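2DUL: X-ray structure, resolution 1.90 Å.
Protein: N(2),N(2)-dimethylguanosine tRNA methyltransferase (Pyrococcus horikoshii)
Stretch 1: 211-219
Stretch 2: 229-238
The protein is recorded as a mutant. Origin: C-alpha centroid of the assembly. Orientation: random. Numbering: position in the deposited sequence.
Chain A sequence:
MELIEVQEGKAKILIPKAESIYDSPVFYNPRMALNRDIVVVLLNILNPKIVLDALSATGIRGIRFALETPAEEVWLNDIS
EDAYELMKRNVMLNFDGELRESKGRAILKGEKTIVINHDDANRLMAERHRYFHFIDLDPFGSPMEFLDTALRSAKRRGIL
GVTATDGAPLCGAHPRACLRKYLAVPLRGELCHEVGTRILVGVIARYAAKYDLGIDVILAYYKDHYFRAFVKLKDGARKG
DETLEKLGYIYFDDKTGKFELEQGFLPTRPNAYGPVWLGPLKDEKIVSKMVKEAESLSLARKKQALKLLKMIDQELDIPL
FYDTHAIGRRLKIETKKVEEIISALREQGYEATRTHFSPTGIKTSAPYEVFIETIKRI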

# COMPACT_ATOMS: atom_id res chain seq x y z
N TYR A 211 10.14 -17.44 6.35
CA TYR A 211 10.39 -18.13 5.09
C TYR A 211 11.78 -17.77 4.59
O TYR A 211 12.13 -18.04 3.44
CB TYR A 211 9.35 -17.69 4.05
CG TYR A 211 7.94 -18.01 4.48
CD1 TYR A 211 7.54 -19.34 4.68
CD2 TYR A 211 7.01 -17.00 4.74
CE1 TYR A 211 6.24 -19.65 5.11
CE2 TYR A 211 5.71 -17.30 5.18
CZ TYR A 211 5.34 -18.63 5.36
OH TYR A 211 4.07 -18.95 5.80
N ASP A 212 12.57 -17.17 5.47
CA ASP A 212 13.92 -16.72 5.15
C ASP A 212 13.83 -15.73 3.98
O ASP A 212 14.58 -15.80 3.01
CB ASP A 212 14.84 -17.90 4.80
CG ASP A 212 15.17 -18.75 6.03
OD1 ASP A 212 15.04 -18.24 7.17
OD2 ASP A 212 15.56 -19.92 5.85
N LEU A 213 12.88 -14.80 4.11
CA LEU A 213 12.66 -13.77 3.11
C LEU A 213 12.70 -12.41 3.80
O LEU A 213 12.27 -12.28 4.94
CB LEU A 213 11.28 -13.91 2.47
CG LEU A 213 10.97 -15.15 1.63
CD1 LEU A 213 9.49 -15.13 1.26
CD2 LEU A 213 11.86 -15.16 0.37
N GLY A 214 13.24 -11.42 3.10
CA GLY A 214 13.28 -10.08 3.63
C GLY A 214 12.42 -9.26 2.69
O GLY A 214 11.81 -9.81 1.78
N ILE A 215 12.34 -7.95 2.91
CA ILE A 215 11.57 -7.10 2.01
C ILE A 215 12.23 -5.75 1.80
O ILE A 215 13.02 -5.28 2.62
CB ILE A 215 10.13 -6.81 2.53
CG1 ILE A 215 10.20 -6.00 3.83
CG2 ILE A 215 9.35 -8.10 2.72
CD1 ILE A 215 8.88 -5.32 4.22
N ASP A 216 11.91 -5.16 0.65
CA ASP A 216 12.35 -3.82 0.29
C ASP A 216 11.03 -3.15 -0.04
O ASP A 216 10.22 -3.71 -0.79
CB ASP A 216 13.24 -3.82 -0.95
CG ASP A 216 14.71 -4.01 -0.63
OD1 ASP A 216 15.11 -3.73 0.52
OD2 ASP A 216 15.46 -4.41 -1.54
N VAL A 217 10.79 -1.97 0.51
CA VAL A 217 9.54 -1.28 0.21
C VAL A 217 9.67 -0.58 -1.14
O VAL A 217 10.61 0.17 -1.37
CB VAL A 217 9.19 -0.24 1.28
CG1 VAL A 217 7.90 0.48 0.91
CG2 VAL A 217 9.03 -0.93 2.63
N ILE A 218 8.72 -0.85 -2.04
CA ILE A 218 8.72 -0.21 -3.34
C ILE A 218 7.97 1.11 -3.19
O ILE A 218 8.44 2.17 -3.59
CB ILE A 218 8.00 -1.08 -4.38
CG1 ILE A 218 8.78 -2.39 -4.59
CG2 ILE A 218 7.86 -0.32 -5.69
CD1 ILE A 218 8.01 -3.44 -5.37
N LEU A 219 6.79 1.02 -2.58
CA LEU A 219 5.95 2.19 -2.36
C LEU A 219 4.87 1.86 -1.34
O LEU A 219 4.17 0.86 -1.48
CB LEU A 219 5.28 2.61 -3.67
CG LEU A 219 4.17 3.66 -3.56
CD1 LEU A 219 4.74 4.97 -3.03
CD2 LEU A 219 3.52 3.86 -4.92
N ALA A 229 0.57 -0.89 0.53
CA ALA A 229 1.98 -1.24 0.64
C ALA A 229 2.42 -2.17 -0.48
O ALA A 229 1.85 -3.25 -0.66
CB ALA A 229 2.26 -1.89 1.99
N PHE A 230 3.43 -1.74 -1.23
CA PHE A 230 3.99 -2.54 -2.30
C PHE A 230 5.40 -2.92 -1.85
O PHE A 230 6.23 -2.04 -1.61
CB PHE A 230 4.09 -1.75 -3.61
CG PHE A 230 2.76 -1.39 -4.21
CD1 PHE A 230 2.23 -0.11 -4.05
CD2 PHE A 230 2.04 -2.33 -4.94
CE1 PHE A 230 0.99 0.23 -4.60
CE2 PHE A 230 0.79 -2.00 -5.50
CZ PHE A 230 0.27 -0.72 -5.33
N VAL A 231 5.66 -4.22 -1.73
CA VAL A 231 6.98 -4.66 -1.30
C VAL A 231 7.59 -5.68 -2.24
O VAL A 231 6.88 -6.43 -2.92
CB VAL A 231 6.94 -5.27 0.13
CG1 VAL A 231 6.45 -4.23 1.12
CG2 VAL A 231 6.05 -6.50 0.16
N LYS A 232 8.92 -5.69 -2.28
CA LYS A 232 9.68 -6.61 -3.10
C LYS A 232 10.30 -7.62 -2.15
O LYS A 232 11.06 -7.26 -1.26
CB LYS A 232 10.79 -5.86 -3.85
CG LYS A 232 11.72 -6.76 -4.66
CD LYS A 232 11.01 -7.36 -5.87
CE LYS A 232 12.01 -8.06 -6.79
NZ LYS A 232 11.38 -8.66 -7.99
N LEU A 233 9.96 -8.89 -2.34
CA LEU A 233 10.50 -9.93 -1.47
C LEU A 233 11.98 -10.17 -1.79
O LEU A 233 12.38 -10.16 -2.96
CB LEU A 233 9.69 -11.22 -1.65
CG LEU A 233 8.21 -11.08 -1.28
CD1 LEU A 233 7.48 -12.39 -1.54
CD2 LEU A 233 8.08 -10.69 0.18
N LYS A 234 12.78 -10.36 -0.75
CA LYS A 234 14.21 -10.61 -0.89
C LYS A 234 14.49 -12.04 -0.42
O LYS A 234 14.07 -12.44 0.67
CB LYS A 234 14.99 -9.60 -0.04
CG LYS A 234 14.56 -8.15 -0.25
CD LYS A 234 14.74 -7.70 -1.70
CE LYS A 234 16.21 -7.67 -2.09
NZ LYS A 234 16.98 -6.70 -1.25
N ASP A 235 15.21 -12.80 -1.24
CA ASP A 235 15.48 -14.20 -0.93
C ASP A 235 16.76 -14.46 -0.13
O ASP A 235 17.86 -14.29 -0.63
CB ASP A 235 15.53 -15.00 -2.23
CG ASP A 235 15.58 -16.50 -2.00
OD1 ASP A 235 15.67 -16.94 -0.83
OD2 ASP A 235 15.53 -17.25 -3.00
N GLY A 236 16.59 -14.91 1.12
CA GLY A 236 17.73 -15.21 1.96
C GLY A 236 17.54 -14.96 3.44
O GLY A 236 16.95 -13.95 3.84
N ALA A 237 18.06 -15.87 4.27
CA ALA A 237 17.96 -15.74 5.72
C ALA A 237 18.58 -14.43 6.19
O ALA A 237 18.01 -13.72 7.01
CB ALA A 237 18.65 -16.93 6.40
N ARG A 238 19.76 -14.12 5.65
CA ARG A 238 20.48 -12.91 6.00
C ARG A 238 19.64 -11.69 5.63
O ARG A 238 19.63 -10.69 6.34
CB ARG A 238 21.82 -12.83 5.26
CG ARG A 238 22.65 -14.11 5.23
CD ARG A 238 21.96 -15.29 4.50
NE ARG A 238 21.15 -14.86 3.36
CZ ARG A 238 21.60 -14.19 2.31
NH1 ARG A 238 20.77 -13.85 1.34
NH2 ARG A 238 22.88 -13.85 2.24

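The most unusual feature of this antiparallel pairing is a beta bulge, where the register shifts by one residue between Val217 and Leu219. A single carbonyl, Phe230 O, accepts two backbone hydrogen bonds there: one from Ile218 N at 2.8 Å with an N-H...O angle of 154°, and a longer one from Leu219 N at 3.3 Å and 167°. The extra residue is Ile218, whose phi/psi of -87/-49 departs from the extended values of its neighbours and turns the chain through a corner. Its CA-to-CB bond points toward the other stretch, so that Ile218 CB lies 4.0 Å from Phe230 CB and Ile218 CD1 reaches to 4.0 Å from Lys232 CB. Beyond the bulge the pairing resumes, with Phe230 N donating to Leu219 O at 2.7 Å. That oxygen also lies at the edge of the Phe230 ring, near its plane, and Leu219 CB approaches Phe230 CD1 at 4.1 Å.

Before the bulge the register is regular. Gly214 and Lys234 form a hydrogen-bonded pair, Gly214 N to Lys234 O and Lys234 N to Gly214 O, both 2.8 Å and at 162° and 164°. Asp216 and Lys232 repeat the pattern: Asp216 N to Lys232 O is 3.0 Å, and the return bond from Lys232 N to Asp216 O is 2.8 Å and nearly straight at 174°. Between these rungs Ile215 CA makes a CA-H...O contact with Lys232 O at 3.3 Å; just outside the first of them, Leu213 CA makes one with Lys234 O at 3.1 Å. The strand axes approach to 4.2 Å, with 146° between their N-to-C directions, so the pairing is antiparallel but distinctly twisted.

The face of Leu213, Ile215, Val217, Val231 and Leu233 is largely apolar, with Asp235 at its end; there Ile215 CG2 packs 3.8 Å from Leu233 CD2 and Ile215 CD1 lies 4.1 Å from Val231 CG1. The face of Asp216, Lys232 and Lys234 is charged along this part, giving way to Leu219 and Phe230 past the bulge. On it a salt bridge joins Asp216 OD2 to Lys234 NZ at 2.8 Å. It runs diagonally, since the backbone partner of Asp216 is Lys232. With all four chi angles in m, the chain of Lys234 follows a coiled path that ends with NZ at the carboxylate; its CG lies 3.9 Å from Ile215 N.

At the far end, Gly236 N donates to Asp212 O at 2.9 Å and 144°. Gly236 occupies the N-cap position before a helix, and its phi/psi of 147/139 calls for glycine: a CB would be jammed against the preceding carbonyl oxygen.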